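Local coordinates for protein aminotransferase class I and II (Streptococcus suis 89/1591, PDB 3OP7) that probably catalyses pyridoxal-phosphate-dependent transfer of amino groups, carrying its cofactor as a Schiff base on a lysine, as in class I and II aminotransferases, at residues A[206-209]-A[215-218]. Numbering follows the deposited sequence.
Sequences SIIE and IAVN. With EDO (1,2-ethanediol), chain K.
I207 reaches the strand 215-218 through one methyl branch. Its CB bond points at the strand, and there the side chain divides. I207 CG2, set between the backbone N and the carbonyl carbon, comes down on the main chain of I215, 3.5 Å from I215 N and close to I215 O, and lies 4.4 Å from A216 CB. CG1, anti to the backbone N (chi1 -158°), leaves to one side, and the bend at chi2 (60°) carries CD1 away from the strand; the side chain also touches I190 and S192 of strand 189-193.

A216 points its CB at the helical turn, and this small group is met from several sides. S206 OG lies 3.5 Å from A216 CB and I208 CG2 4.3 Å from it, so a hydroxyl and a methyl share the same alanine. S206 OG also hydrogen-bonds E194 OE1 and takes a weak bond from I208 N, 3.4 Å, as the N-cap of the turn. The capping box is closed by E209, whose OE1 accepts from S206 N at 2.9 Å and from O2 of a 1,2-ethanediol, probably from the crystallisation liquor, while its OE2 is held by T77 N.

I215 and V217 direct their side chains to the other face of the sheet, against helix 89-101. Strand 214-219 runs parallel to strand 189-193 and antiparallel to strand 232-235, and the short helix 207-210 lies on the crossover of this beta-alpha-beta unit in the large mixed sheet of the aminotransferase fold.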
# COMPACT_ATOMS: atom_id res chain seq x y z
N SER A 206 10.04 11.99 19.60
CA SER A 206 10.11 11.62 18.18
C SER A 206 11.36 12.20 17.54
O SER A 206 11.83 13.29 17.93
CB SER A 206 8.89 12.13 17.43
OG SER A 206 9.01 11.86 16.03
N ILE A 207 11.90 11.50 16.56
CA ILE A 207 13.02 12.01 15.78
C ILE A 207 12.78 13.40 15.26
O ILE A 207 13.65 14.25 15.27
CB ILE A 207 13.47 11.03 14.63
CG1 ILE A 207 14.91 11.31 14.22
CG2 ILE A 207 12.55 11.02 13.38
CD1 ILE A 207 15.97 11.15 15.34
N ILE A 208 11.56 13.66 14.80
CA ILE A 208 11.28 14.97 14.26
C ILE A 208 11.22 16.10 15.30
O ILE A 208 11.31 17.28 14.94
CB ILE A 208 9.98 14.91 13.47
CG1 ILE A 208 9.93 16.06 12.45
CG2 ILE A 208 8.80 14.83 14.43
CD1 ILE A 208 8.72 16.04 11.54
N GLU A 209 11.15 15.76 16.59
CA GLU A 209 11.22 16.74 17.68
C GLU A 209 12.67 17.09 18.07
O GLU A 209 12.90 18.06 18.83
CB GLU A 209 10.43 16.22 18.90
CG GLU A 209 8.92 16.12 18.64
CD GLU A 209 8.14 15.40 19.72
OE1 GLU A 209 8.58 14.36 20.28
OE2 GLU A 209 7.00 15.84 19.97
N ILE A 215 12.62 12.00 10.04
CA ILE A 215 11.42 11.58 9.26
C ILE A 215 10.77 10.54 10.17
O ILE A 215 11.36 9.47 10.43
CB ILE A 215 11.78 10.97 7.90
CG1 ILE A 215 12.54 11.97 7.02
CG2 ILE A 215 10.48 10.44 7.18
CD1 ILE A 215 13.11 11.35 5.75
N ALA A 216 9.62 10.90 10.75
CA ALA A 216 8.88 10.05 11.67
C ALA A 216 7.82 9.24 10.96
O ALA A 216 7.06 9.80 10.17
CB ALA A 216 8.22 10.90 12.76
N VAL A 217 7.83 7.93 11.20
CA VAL A 217 6.84 7.03 10.66
C VAL A 217 6.07 6.50 11.85
O VAL A 217 6.64 6.12 12.90
CB VAL A 217 7.46 5.91 9.79
CG1 VAL A 217 6.53 4.68 9.68
CG2 VAL A 217 7.83 6.45 8.40
N ASN A 218 4.75 6.49 11.74
CA ASN A 218 3.95 5.97 12.83
C ASN A 218 2.62 5.43 12.28
O ASN A 218 2.36 5.48 11.08
CB ASN A 218 3.73 7.04 13.90
CG ASN A 218 3.61 6.47 15.35
OD1 ASN A 218 3.01 5.41 15.57
ND2 ASN A 218 4.21 7.17 16.36
C1 EDO K . 8.76 17.19 22.82
O1 EDO K . 9.91 17.97 22.46
C2 EDO K . 9.20 15.82 23.34
O2 EDO K . 8.28 14.76 23.04